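Local atomic coordinates of NreA (Staphylococcus aureus subsp. aureus, PDB entry 6K2H), a protein that probably senses nitrate through a GAF domain as part of the staphylococcal Nre signalling system. Residues F12-D17 and H45-G49; S39-W44 and K56-K62; L66-M71 and V116-L121; L106-W111 and I133-I139. The protein carries 1 engineered substitution. One frame throughout, in Å; residues are numbered along the deposited sequence.

Interaction 1: F12-D17 and H45-G49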
loop_
_atom_site.group_PDB
_atom_site.type_symbol
_atom_site.label_atom_id
_atom_site.label_comp_id
_atom_site.label_asym_id
_atom_site.label_seq_id
_atom_site.Cartn_x
_atom_site.Cartn_y
_atom_site.Cartn_z
ATOM N N PHE A 12 13.366 -1.658 7.579
ATOM C CA PHE A 12 12.082 -1.559 6.846
ATOM C C PHE A 12 12.172 -2.150 5.469
ATOM O O PHE A 12 11.255 -2.901 5.121
ATOM C CB PHE A 12 11.517 -0.157 6.766
ATOM C CG PHE A 12 10.555 0.126 7.858
ATOM C CD1 PHE A 12 9.187 0.210 7.612
ATOM C CD2 PHE A 12 11.003 0.252 9.170
ATOM C CE1 PHE A 12 8.302 0.443 8.644
ATOM C CE2 PHE A 12 10.114 0.486 10.213
ATOM C CZ PHE A 12 8.759 0.576 9.951
ATOM N N GLN A 13 13.197 -1.812 4.674
ATOM C CA GLN A 13 13.278 -2.337 3.306
ATOM C C GLN A 13 13.386 -3.858 3.304
ATOM O O GLN A 13 12.695 -4.550 2.568
ATOM C CB GLN A 13 14.437 -1.749 2.544
ATOM C CG GLN A 13 14.600 -2.186 1.098
ATOM C CD GLN A 13 13.395 -1.804 0.259
ATOM O OE1 GLN A 13 12.646 -2.671 -0.243
ATOM N NE2 GLN A 13 13.170 -0.497 0.133
ATOM N N GLU A 14 14.284 -4.390 4.128
ATOM C CA GLU A 14 14.557 -5.835 4.092
ATOM C C GLU A 14 13.369 -6.628 4.595
ATOM O O GLU A 14 13.067 -7.725 4.063
ATOM C CB GLU A 14 15.767 -6.196 4.979
ATOM C CG GLU A 14 17.120 -5.753 4.465
ATOM C CD GLU A 14 18.235 -5.857 5.531
ATOM O OE1 GLU A 14 17.956 -6.075 6.748
ATOM O OE2 GLU A 14 19.398 -5.674 5.146
ATOM N N THR A 15 12.755 -6.146 5.652
ATOM C CA THR A 15 11.569 -6.779 6.183
ATOM C C THR A 15 10.470 -6.731 5.123
ATOM O O THR A 15 9.773 -7.714 4.900
ATOM C CB THR A 15 11.069 -6.099 7.437
ATOM O OG1 THR A 15 12.109 -6.137 8.422
ATOM C CG2 THR A 15 9.868 -6.799 7.969
ATOM N N LEU A 16 10.342 -5.585 4.448
ATOM C CA LEU A 16 9.287 -5.500 3.416
ATOM C C LEU A 16 9.565 -6.497 2.335
ATOM O O LEU A 16 8.655 -7.186 1.897
ATOM C CB LEU A 16 9.106 -4.051 2.863
ATOM C CG LEU A 16 7.966 -3.861 1.843
ATOM C CD1 LEU A 16 6.579 -4.098 2.463
ATOM C CD2 LEU A 16 8.037 -2.498 1.176
ATOM N N ASP A 17 10.813 -6.648 1.909
ATOM C CA ASP A 17 11.112 -7.585 0.847
ATOM C C ASP A 17 10.826 -9.031 1.249
ATOM O O ASP A 17 10.315 -9.826 0.436
ATOM C CB ASP A 17 12.578 -7.521 0.442
ATOM C CG ASP A 17 12.950 -6.244 -0.303
ATOM O OD1 ASP A 17 12.153 -5.634 -1.021
ATOM O OD2 ASP A 17 14.151 -5.905 -0.248
ATOM N N HIS A 45 7.086 5.302 0.774
ATOM C CA HIS A 45 8.465 5.458 1.272
ATOM C C HIS A 45 9.302 4.228 0.888
ATOM O O HIS A 45 10.485 4.373 0.579
ATOM C CB HIS A 45 8.543 5.646 2.807
ATOM C CG HIS A 45 8.261 7.052 3.295
ATOM N ND1 HIS A 45 7.046 7.670 3.132
ATOM C CD2 HIS A 45 9.048 7.952 3.937
ATOM C CE1 HIS A 45 7.098 8.902 3.608
ATOM N NE2 HIS A 45 8.293 9.086 4.140
ATOM N N TYR A 46 8.697 3.066 1.008
ATOM C CA TYR A 46 9.351 1.761 0.678
ATOM C C TYR A 46 8.532 0.968 -0.273
ATOM O O TYR A 46 7.311 0.958 -0.175
ATOM C CB TYR A 46 9.621 0.913 1.933
ATOM C CG TYR A 46 10.452 1.600 2.961
ATOM C CD1 TYR A 46 11.815 1.598 2.866
ATOM C CD2 TYR A 46 9.851 2.308 4.007
ATOM C CE1 TYR A 46 12.594 2.262 3.808
ATOM C CE2 TYR A 46 10.614 2.983 4.951
ATOM C CZ TYR A 46 11.977 2.993 4.816
ATOM O OH TYR A 46 12.693 3.634 5.785
ATOM N N VAL A 47 9.175 0.308 -1.241
ATOM C CA VAL A 47 8.466 -0.580 -2.165
ATOM C C VAL A 47 9.269 -1.881 -2.317
ATOM O O VAL A 47 10.524 -1.874 -2.074
ATOM C CB VAL A 47 8.214 0.002 -3.579
ATOM C CG1 VAL A 47 7.298 1.189 -3.582
ATOM C CG2 VAL A 47 9.511 0.296 -4.288
ATOM N N SER A 48 8.618 -2.956 -2.752
ATOM C CA SER A 48 9.365 -4.250 -2.935
ATOM C C SER A 48 8.717 -4.894 -4.121
ATOM O O SER A 48 7.467 -4.835 -4.274
ATOM C CB SER A 48 9.277 -5.118 -1.704
ATOM O OG SER A 48 9.834 -6.402 -1.957
ATOM N N GLY A 49 9.523 -5.450 -5.019
ATOM C CA GLY A 49 8.954 -6.011 -6.255
ATOM C C GLY A 49 8.470 -4.953 -7.273
ATOM O O GLY A 49 7.753 -5.274 -8.223
#
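Y46 has the largest share of this contact. F12 sets its CB over one face of the phenol ring, 3.8 Å from the ring centroid and only 15° off the ring normal, a CH-pi contact. The F12 ring itself is nearly parallel to that of Y46 but displaced well to one side, so it makes little stacking contact. Along the same helix face, L16 comes next: its CD2 branch rests 3.8 Å from Y46 CB and equally near the backbone of V47, while its CG faces S48 CB. A chi1 of -177°, with CG anti to the backbone N, sends the L16 branches to the strand. The polar end belongs to S48, whose OG donates to D17 OD1 at 2.6 Å, meeting the oxygen on its anti side and close to the carboxylate plane. R20 NE also bonds this hydroxyl, so it is gripped from two helix residues. Beyond the segments, Y46 OH is held by E8 O, and H45 and Y46 together face I30 as a classic beta bulge. The axes of 12-17 and 45-48 run at 33° to each other, nearer parallel than crossed, the N-terminal helix lying against the edge strand of the antiparallel sheet in a GAF domain.

Interaction 2: S39-W44 and K56-K62. With EDO (1,2-ethanediol), chain B.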
loop_
_atom_site.group_PDB
_atom_site.type_symbol
_atom_site.label_atom_id
_atom_site.label_comp_id
_atom_site.label_asym_id
_atom_site.label_seq_id
_atom_site.Cartn_x
_atom_site.Cartn_y
_atom_site.Cartn_z
ATOM N N SER A 39 1.400 20.353 7.209
ATOM C CA SER A 39 0.869 20.243 5.835
ATOM C C SER A 39 1.326 18.959 5.102
ATOM O O SER A 39 1.135 18.825 3.888
ATOM C CB SER A 39 1.279 21.475 5.031
ATOM O OG SER A 39 2.689 21.643 5.112
ATOM N N SER A 40 1.926 18.003 5.803
ATOM C CA SER A 40 2.688 16.959 5.090
ATOM C C SER A 40 1.777 16.073 4.253
ATOM O O SER A 40 0.730 15.687 4.687
ATOM C CB SER A 40 3.491 16.109 6.058
ATOM O OG SER A 40 4.105 15.034 5.362
ATOM N N PRO A 41 2.183 15.763 3.007
ATOM C CA PRO A 41 1.456 14.737 2.280
ATOM C C PRO A 41 1.912 13.352 2.753
ATOM O O PRO A 41 2.806 13.250 3.607
ATOM C CB PRO A 41 1.900 14.956 0.858
ATOM C CG PRO A 41 3.286 15.483 0.990
ATOM C CD PRO A 41 3.291 16.337 2.223
ATOM N N ILE A 42 1.307 12.359 2.149
ATOM C CA ILE A 42 1.720 10.942 2.361
ATOM C C ILE A 42 2.461 10.464 1.100
ATOM O O ILE A 42 2.088 10.817 -0.030
ATOM C CB ILE A 42 0.471 10.113 2.611
ATOM C CG1 ILE A 42 -0.127 10.530 3.962
ATOM C CG2 ILE A 42 0.776 8.632 2.557
ATOM C CD1 ILE A 42 -1.593 10.224 4.095
ATOM N N LYS A 43 3.500 9.666 1.314
ATOM C CA LYS A 43 4.252 9.076 0.223
ATOM C C LYS A 43 4.499 7.634 0.422
ATOM O O LYS A 43 4.505 7.168 1.545
ATOM C CB LYS A 43 5.571 9.813 0.035
ATOM C CG LYS A 43 5.279 11.255 -0.421
ATOM C CD LYS A 43 6.492 11.966 -1.000
ATOM C CE LYS A 43 6.883 11.460 -2.357
ATOM N NZ LYS A 43 6.331 12.230 -3.501
ATOM N N TRP A 44 4.696 6.938 -0.699
ATOM C CA TRP A 44 5.170 5.573 -0.659
ATOM C C TRP A 44 6.688 5.640 -0.434
ATOM O O TRP A 44 7.432 6.051 -1.353
ATOM C CB TRP A 44 4.823 4.819 -1.907
ATOM C CG TRP A 44 3.343 4.729 -2.187
ATOM C CD1 TRP A 44 2.639 5.473 -3.067
ATOM C CD2 TRP A 44 2.418 3.885 -1.515
ATOM N NE1 TRP A 44 1.274 5.074 -3.020
ATOM C CE2 TRP A 44 1.129 4.146 -2.033
ATOM C CE3 TRP A 44 2.552 2.952 -0.469
ATOM C CZ2 TRP A 44 -0.006 3.444 -1.597
ATOM C CZ3 TRP A 44 1.457 2.296 -0.021
ATOM C CH2 TRP A 44 0.180 2.522 -0.574
ATOM N N LYS A 56 7.877 7.178 -6.615
ATOM C CA LYS A 56 8.419 8.354 -5.943
ATOM C C LYS A 56 7.799 9.669 -6.363
ATOM O O LYS A 56 7.887 10.634 -5.595
ATOM C CB LYS A 56 9.939 8.456 -6.064
ATOM C CG LYS A 56 10.674 7.230 -5.588
ATOM C CD LYS A 56 12.153 7.376 -5.764
ATOM C CE LYS A 56 12.818 6.066 -5.404
ATOM N NZ LYS A 56 14.280 6.066 -5.601
ATOM N N LEU A 57 7.117 9.712 -7.497
ATOM C CA LEU A 57 6.441 10.934 -7.979
ATOM C C LEU A 57 5.051 11.106 -7.343
ATOM O O LEU A 57 4.429 12.151 -7.450
ATOM C CB LEU A 57 6.322 10.855 -9.502
ATOM C CG LEU A 57 7.677 10.549 -10.173
ATOM C CD1 LEU A 57 7.491 10.476 -11.671
ATOM C CD2 LEU A 57 8.759 11.563 -9.777
ATOM N N ILE A 58 4.585 10.098 -6.608
ATOM C CA ILE A 58 3.209 10.123 -6.124
ATOM C C ILE A 58 3.115 10.918 -4.826
ATOM O O ILE A 58 3.883 10.657 -3.836
ATOM C CB ILE A 58 2.729 8.671 -5.897
ATOM C CG1 ILE A 58 2.671 7.949 -7.273
ATOM C CG2 ILE A 58 1.380 8.620 -5.161
ATOM C CD1 ILE A 58 2.486 6.437 -7.184
ATOM N N ILE A 59 2.173 11.869 -4.797
ATOM C CA ILE A 59 1.964 12.685 -3.610
ATOM C C ILE A 59 0.544 12.542 -3.183
ATOM O O ILE A 59 -0.375 12.970 -3.886
ATOM C CB ILE A 59 2.283 14.184 -3.900
ATOM C CG1 ILE A 59 3.730 14.355 -4.337
ATOM C CG2 ILE A 59 2.074 15.050 -2.646
ATOM C CD1 ILE A 59 4.004 15.672 -5.037
ATOM N N LEU A 60 0.307 11.965 -2.008
ATOM C CA LEU A 60 -1.082 11.753 -1.566
ATOM C C LEU A 60 -1.497 12.565 -0.369
ATOM O O LEU A 60 -0.687 12.936 0.411
ATOM C CB LEU A 60 -1.315 10.308 -1.220
ATOM C CG LEU A 60 -1.031 9.296 -2.332
ATOM C CD1 LEU A 60 -0.849 7.932 -1.689
ATOM C CD2 LEU A 60 -2.137 9.396 -3.370
ATOM N N ARG A 61 -2.804 12.761 -0.188
ATOM C CA ARG A 61 -3.312 13.491 0.998
ATOM C C ARG A 61 -4.217 12.590 1.788
ATOM O O ARG A 61 -4.796 11.630 1.252
ATOM C CB ARG A 61 -4.076 14.753 0.587
ATOM C CG ARG A 61 -3.312 16.068 0.743
ATOM C CD ARG A 61 -2.016 16.064 -0.026
ATOM N NE ARG A 61 -1.388 17.380 -0.164
ATOM C CZ ARG A 61 -0.760 18.055 0.803
ATOM N NH1 ARG A 61 -0.210 19.229 0.507
ATOM N NH2 ARG A 61 -0.664 17.591 2.055
ATOM N N LYS A 62 -4.365 12.915 3.074
ATOM C CA LYS A 62 -5.348 12.266 3.941
ATOM C C LYS A 62 -6.643 12.164 3.143
ATOM O O LYS A 62 -7.039 13.142 2.489
ATOM C CB LYS A 62 -5.577 13.083 5.256
ATOM C CG LYS A 62 -6.223 12.292 6.418
ATOM C CD LYS A 62 -5.182 11.831 7.448
ATOM C CE LYS A 62 -5.715 11.133 8.723
ATOM N NZ LYS A 62 -4.645 10.941 9.768
HETATM C C1 EDO B . -1.580 5.711 -4.236
HETATM O O1 EDO B . -0.827 5.251 -5.127
HETATM C C2 EDO B . -2.614 4.886 -3.852
HETATM O O2 EDO B . -2.884 5.427 -2.639
HETATM O O HOH W 1 5.112 8.331 -3.158
#
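P41 CB lies over one face of the R61 guanidinium, toward its rim, and the two side chains pass each other at a slant. R61 NH2 then donates to S39 O at 2.8 Å, with the oxygen close to the guanidinium plane but the nitrogen 39° above the carbonyl plane. P41 and I59 run side by side, pointing the same way, with P41 CB 3.5 Å from I59 CG2. Beside these groups the backbones form a single antiparallel hydrogen-bonded bridge, I42 N to L60 O at 2.7 Å and L60 N to I42 O at 2.9 Å.

K43 folds back through bends at chi3 (72°) and chi4 (95°), which bring NZ above two carbonyls, I58 O at 2.9 Å and K56 O at 3.1 Å. The carbonyl of I58 also receives a bond from a water that accepts the N-H of W44. W44 turns the edge of its indole to I58 CG2 and to a bound ethanediol, NE1 donating to O1 at 3.0 Å; L60 CD1 packs against the same diol.

The loop offers the carbonyls of K56, I58 and L60 to the strand side, which K43 NZ and I42 N answer, while R61 returns a bond to S39 O. The indole N-H and the side chains beside it line a small pocket that is apolar but for that N-H, probably part of the nitrate site.

Interaction 3: L66-M71 and V116-L121. With EDO (1,2-ethanediol), chain B.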
loop_
_atom_site.group_PDB
_atom_site.type_symbol
_atom_site.label_atom_id
_atom_site.label_comp_id
_atom_site.label_asym_id
_atom_site.label_seq_id
_atom_site.Cartn_x
_atom_site.Cartn_y
_atom_site.Cartn_z
ATOM N N LEU A 66 -5.458 4.843 -1.984
ATOM C CA LEU A 66 -5.466 3.757 -1.060
ATOM C C LEU A 66 -4.835 4.162 0.266
ATOM O O LEU A 66 -5.389 3.864 1.303
ATOM C CB LEU A 66 -4.699 2.557 -1.570
ATOM C CG LEU A 66 -5.293 1.989 -2.876
ATOM C CD1 LEU A 66 -4.236 1.240 -3.626
ATOM C CD2 LEU A 66 -6.431 1.079 -2.545
ATOM N N ALA A 67 -3.647 4.736 0.218
ATOM C CA ALA A 67 -2.942 5.065 1.459
ATOM C C ALA A 67 -3.727 6.142 2.237
ATOM O O ALA A 67 -3.915 6.059 3.466
ATOM C CB ALA A 67 -1.541 5.531 1.180
ATOM N N GLY A 68 -4.147 7.190 1.558
ATOM C CA GLY A 68 -4.855 8.238 2.299
ATOM C C GLY A 68 -6.168 7.826 2.878
ATOM O O GLY A 68 -6.554 8.285 3.972
ATOM N N THR A 69 -6.878 6.964 2.178
ATOM C CA THR A 69 -8.147 6.472 2.690
ATOM C C THR A 69 -7.931 5.572 3.905
ATOM O O THR A 69 -8.605 5.715 4.903
ATOM C CB THR A 69 -8.929 5.747 1.576
ATOM O OG1 THR A 69 -9.085 6.636 0.440
ATOM C CG2 THR A 69 -10.246 5.260 2.029
ATOM N N VAL A 70 -6.963 4.694 3.848
ATOM C CA VAL A 70 -6.747 3.804 4.987
ATOM C C VAL A 70 -6.321 4.620 6.220
ATOM O O VAL A 70 -6.742 4.305 7.313
ATOM C CB VAL A 70 -5.737 2.717 4.630
ATOM C CG1 VAL A 70 -5.332 1.895 5.871
ATOM C CG2 VAL A 70 -6.301 1.780 3.578
ATOM N N MET A 71 -5.471 5.634 6.018
ATOM C CA MET A 71 -4.940 6.441 7.091
ATOM C C MET A 71 -6.066 7.170 7.733
ATOM O O MET A 71 -6.084 7.321 8.939
ATOM C CB MET A 71 -3.902 7.455 6.588
ATOM C CG MET A 71 -2.670 6.754 6.121
ATOM S SD MET A 71 -1.069 7.224 6.680
ATOM C CE MET A 71 -1.437 7.549 8.389
ATOM N N VAL A 116 -3.064 5.151 13.621
ATOM C CA VAL A 116 -2.554 4.681 12.319
ATOM C C VAL A 116 -1.402 5.554 11.885
ATOM O O VAL A 116 -1.611 6.719 11.642
ATOM C CB VAL A 116 -3.597 4.769 11.165
ATOM C CG1 VAL A 116 -3.007 4.157 9.877
ATOM C CG2 VAL A 116 -4.904 4.093 11.483
ATOM N N TYR A 117 -0.217 4.976 11.757
ATOM C CA TYR A 117 0.964 5.689 11.341
ATOM C C TYR A 117 1.361 5.414 9.910
ATOM O O TYR A 117 2.128 6.183 9.310
ATOM C CB TYR A 117 2.121 5.366 12.252
ATOM C CG TYR A 117 2.704 3.980 12.141
ATOM C CD1 TYR A 117 3.714 3.678 11.180
ATOM C CD2 TYR A 117 2.326 2.974 13.023
ATOM C CE1 TYR A 117 4.276 2.385 11.097
ATOM C CE2 TYR A 117 2.889 1.722 12.937
ATOM C CZ TYR A 117 3.845 1.438 11.961
ATOM O OH TYR A 117 4.394 0.202 11.925
ATOM N N GLY A 118 0.779 4.381 9.323
ATOM C CA GLY A 118 1.192 4.013 7.962
ATOM C C GLY A 118 0.228 3.042 7.311
ATOM O O GLY A 118 -0.780 2.586 7.923
ATOM N N VAL A 119 0.537 2.743 6.053
ATOM C CA VAL A 119 -0.238 1.794 5.283
ATOM C C VAL A 119 0.672 0.803 4.631
ATOM O O VAL A 119 1.613 1.211 3.973
ATOM C CB VAL A 119 -1.140 2.485 4.239
ATOM C CG1 VAL A 119 -1.972 1.447 3.504
ATOM C CG2 VAL A 119 -2.026 3.530 4.913
ATOM N N LEU A 120 0.412 -0.502 4.854
ATOM C CA LEU A 120 1.084 -1.579 4.148
ATOM C C LEU A 120 0.212 -2.095 3.003
ATOM O O LEU A 120 -0.950 -2.549 3.209
ATOM C CB LEU A 120 1.393 -2.727 5.089
ATOM C CG LEU A 120 1.943 -3.999 4.585
ATOM C CD1 LEU A 120 3.297 -3.808 3.935
ATOM C CD2 LEU A 120 2.074 -5.017 5.743
ATOM N N LEU A 121 0.717 -1.946 1.802
ATOM C CA LEU A 121 -0.010 -2.329 0.568
ATOM C C LEU A 121 0.625 -3.584 -0.012
ATOM O O LEU A 121 1.884 -3.659 -0.103
ATOM C CB LEU A 121 0.026 -1.199 -0.421
ATOM C CG LEU A 121 -0.438 -1.631 -1.815
ATOM C CD1 LEU A 121 -1.870 -1.887 -1.813
ATOM C CD2 LEU A 121 -0.069 -0.559 -2.857
HETATM C C1 EDO B . -1.580 5.711 -4.236
HETATM O O1 EDO B . -0.827 5.251 -5.127
HETATM C C2 EDO B . -2.614 4.886 -3.852
HETATM O O2 EDO B . -2.884 5.427 -2.639
#
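The flat group that meets the helix here is the peptide joining Y117 to G118: M71 CE stands over one of its faces, 3.8 Å from Y117 C. At one end of that peptide, M71 SD is 4.1 Å from G118 CA. The Y117 ring belongs to the other side of the strand: its CB points away from the helix and the side chain packs on L110 and F32. The bends of M71 at chi2 (-129°) and chi3 (40°) curl the methyl back to the strand, where M71 CE also comes 3.4 Å from V116 O and touches V116 CG1.

V119 is at the centre. Its CG2 branch nestles among three helix residues, 3.5 Å from both M71 CG and A67 O and 3.8 Å from V70 CB, while CG1 leans on V70. Farther along, L66 CD1 meets L121 CD1 loosely. The axes of 66-71 and 116-121 come within 7.9 Å at 137°, and M77, W44 and I42 add to the apolar surroundings.

Across the interface the chemistry is van der Waals packing, with methyl groups also resting on carbonyl oxygens, and polar capacity appears at the helix start instead. A67 N donates to ethanediol O2 at 3.0 Å, and L66 N makes a weak bond to the same oxygen; I96 N is a further partner of the diol. Amides of a first helical turn suit an anion, so this is probably where nitrate would bind.

Interaction 4: L106-W111 and I133-I139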
loop_
_atom_site.group_PDB
_atom_site.type_symbol
_atom_site.label_atom_id
_atom_site.label_comp_id
_atom_site.label_asym_id
_atom_site.label_seq_id
_atom_site.Cartn_x
_atom_site.Cartn_y
_atom_site.Cartn_z
ATOM N N LEU A 106 -4.458 -5.321 -1.481
ATOM C CA LEU A 106 -4.857 -5.460 -0.077
ATOM C C LEU A 106 -4.066 -4.340 0.615
ATOM O O LEU A 106 -2.820 -4.411 0.710
ATOM C CB LEU A 106 -4.438 -6.818 0.490
ATOM C CG LEU A 106 -4.449 -6.974 2.023
ATOM C CD1 LEU A 106 -5.823 -6.733 2.561
ATOM C CD2 LEU A 106 -3.942 -8.348 2.394
ATOM N N ALA A 107 -4.766 -3.328 1.133
ATOM C CA ALA A 107 -4.078 -2.252 1.849
ATOM C C ALA A 107 -4.523 -2.247 3.316
ATOM O O ALA A 107 -5.708 -2.218 3.605
ATOM C CB ALA A 107 -4.366 -0.968 1.241
ATOM N N VAL A 108 -3.539 -2.380 4.196
ATOM C CA VAL A 108 -3.848 -2.498 5.639
ATOM C C VAL A 108 -3.250 -1.398 6.494
ATOM O O VAL A 108 -2.123 -0.965 6.237
ATOM C CB VAL A 108 -3.397 -3.855 6.153
ATOM C CG1 VAL A 108 -4.093 -4.988 5.432
ATOM C CG2 VAL A 108 -1.878 -4.035 6.097
ATOM N N PRO A 109 -3.983 -0.926 7.520
ATOM C CA PRO A 109 -3.420 0.115 8.387
ATOM C C PRO A 109 -2.306 -0.452 9.237
ATOM O O PRO A 109 -2.351 -1.646 9.681
ATOM C CB PRO A 109 -4.594 0.532 9.230
ATOM C CG PRO A 109 -5.488 -0.631 9.298
ATOM C CD PRO A 109 -5.372 -1.248 7.904
ATOM N N LEU A 110 -1.299 0.370 9.467
ATOM C CA LEU A 110 -0.226 0.042 10.410
ATOM C C LEU A 110 -0.503 0.854 11.679
ATOM O O LEU A 110 -0.680 2.077 11.596
ATOM C CB LEU A 110 1.117 0.385 9.838
ATOM C CG LEU A 110 1.474 -0.510 8.633
ATOM C CD1 LEU A 110 2.833 -0.080 8.164
ATOM C CD2 LEU A 110 1.554 -1.990 9.001
ATOM N N TRP A 111 -0.701 0.149 12.786
ATOM C CA TRP A 111 -1.076 0.772 14.070
ATOM C C TRP A 111 0.088 0.804 15.044
ATOM O O TRP A 111 0.898 -0.143 15.130
ATOM C CB TRP A 111 -2.184 -0.026 14.748
ATOM C CG TRP A 111 -3.489 -0.073 14.028
ATOM C CD1 TRP A 111 -3.933 -1.028 13.130
ATOM C CD2 TRP A 111 -4.515 0.896 14.109
ATOM N NE1 TRP A 111 -5.182 -0.682 12.674
ATOM C CE2 TRP A 111 -5.578 0.470 13.275
ATOM C CE3 TRP A 111 -4.642 2.094 14.783
ATOM C CZ2 TRP A 111 -6.730 1.205 13.118
ATOM C CZ3 TRP A 111 -5.844 2.799 14.693
ATOM C CH2 TRP A 111 -6.878 2.347 13.833
ATOM N N ILE A 133 -6.625 -12.547 2.914
ATOM C CA ILE A 133 -6.938 -11.192 3.441
ATOM C C ILE A 133 -6.481 -11.209 4.908
ATOM O O ILE A 133 -6.909 -12.090 5.640
ATOM C CB ILE A 133 -8.493 -11.050 3.384
ATOM C CG1 ILE A 133 -8.933 -11.178 1.929
ATOM C CG2 ILE A 133 -9.011 -9.753 3.955
ATOM C CD1 ILE A 133 -8.227 -10.200 0.994
ATOM N N PHE A 134 -5.635 -10.271 5.327
ATOM C CA PHE A 134 -5.196 -10.112 6.702
ATOM C C PHE A 134 -5.946 -9.042 7.480
ATOM O O PHE A 134 -6.264 -7.979 6.954
ATOM C CB PHE A 134 -3.711 -9.727 6.734
ATOM C CG PHE A 134 -2.854 -10.720 6.052
ATOM C CD1 PHE A 134 -2.863 -12.019 6.486
ATOM C CD2 PHE A 134 -2.058 -10.367 4.972
ATOM C CE1 PHE A 134 -2.074 -12.975 5.857
ATOM C CE2 PHE A 134 -1.259 -11.312 4.339
ATOM C CZ PHE A 134 -1.287 -12.623 4.773
ATOM N N ASP A 135 -6.173 -9.379 8.745
ATOM C CA ASP A 135 -6.738 -8.517 9.781
ATOM C C ASP A 135 -5.667 -7.660 10.380
ATOM O O ASP A 135 -4.495 -7.901 10.136
ATOM C CB ASP A 135 -7.238 -9.393 10.965
ATOM C CG ASP A 135 -8.687 -9.431 11.074
ATOM O OD1 ASP A 135 -9.155 -10.346 11.768
ATOM O OD2 ASP A 135 -9.368 -8.565 10.499
ATOM N N ASN A 136 -6.080 -6.737 11.247
ATOM C CA ASN A 136 -5.152 -5.999 12.110
ATOM C C ASN A 136 -4.398 -6.935 13.025
ATOM O O ASN A 136 -3.204 -6.777 13.242
ATOM C CB ASN A 136 -5.894 -4.982 13.004
ATOM C CG ASN A 136 -6.467 -3.803 12.241
ATOM O OD1 ASN A 136 -5.864 -3.283 11.309
ATOM N ND2 ASN A 136 -7.629 -3.332 12.694
ATOM N N ASP A 137 -5.115 -7.890 13.611
ATOM C CA ASP A 137 -4.473 -8.906 14.454
ATOM C C ASP A 137 -3.405 -9.668 13.638
ATOM O O ASP A 137 -2.261 -9.838 14.083
ATOM C CB ASP A 137 -5.521 -9.848 15.097
ATOM C CG ASP A 137 -6.739 -9.077 15.729
ATOM O OD1 ASP A 137 -6.676 -7.840 16.003
ATOM O OD2 ASP A 137 -7.783 -9.728 15.933
ATOM N N ASP A 138 -3.721 -10.019 12.389
ATOM C CA ASP A 138 -2.762 -10.797 11.562
ATOM C C ASP A 138 -1.498 -9.993 11.287
ATOM O O ASP A 138 -0.363 -10.477 11.435
ATOM C CB ASP A 138 -3.396 -11.200 10.242
ATOM C CG ASP A 138 -4.623 -12.093 10.408
ATOM O OD1 ASP A 138 -4.625 -12.932 11.338
ATOM O OD2 ASP A 138 -5.573 -11.947 9.582
ATOM N N ILE A 139 -1.702 -8.742 10.905
ATOM C CA ILE A 139 -0.544 -7.871 10.615
ATOM C C ILE A 139 0.318 -7.627 11.841
ATOM O O ILE A 139 1.512 -7.571 11.704
ATOM C CB ILE A 139 -0.980 -6.530 10.042
ATOM C CG1 ILE A 139 -1.819 -6.752 8.779
ATOM C CG2 ILE A 139 0.235 -5.658 9.711
ATOM C CD1 ILE A 139 -1.140 -7.488 7.659
HETATM O O HOH W 2 -3.950 -3.841 9.898
#
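V108 and I139 reach toward each other tip to tip, V108 CG2 lying 3.8 Å from I139 CG1; here the C-terminal helix of the GAF domain comes down on strand 104-112. I139 also serves L110, its CG2 branch 4.0 Å from L110 CD2, the two side chains crossing at about a right angle. At the far end L106 CD2 meets F134 CD2 at 3.8 Å, again crosswise, and V108 CG1 approaches F134 O.

N136 makes the polar link. Its OD1 lies in the plane of the W111 indole, at the edge, and takes a weak bond from W111 NE1 at 3.0 Å, the N-H pointing well off line (137°). Ring and amide planes stand almost perpendicular, and N136 OD1 is also 3.3 Å from P109 CG.

In the second shell, L120 packs against V108, and V116 lies against both P109 and W111. A107 faces V70, on the side of the sheet covered by helix 65-73. At the start of the short helix D138 OD2 accepts the backbone N-H of D135, the N-cap residue, as in one half of a capping box. Just before it, the backbone N of F134 is buried by the contact and has no hydrogen-bonding partner in the model.

Overall arrangement
From the N terminus, helix 10-23 is fixed first: interaction 1 brings it to the end of strand 42-48 after 27 intervening residues. Interaction 2 starts on that same strand and closes the shorter loop back from 56-62, so the two cross along the chain. Helix 65-73 follows, and interaction 3 joins it to strand 115-124 in series with them, meeting interaction 2 through W44, L60 and A67. Interaction 4 closes last, crossing interaction 3, since 116-121 falls between its two segments; the neighbouring strands bond through G118 O to L110 N. Helix 65-73 covers one face of the sheet, helices 10-23 and 136-140 the other, where L16 touches L120.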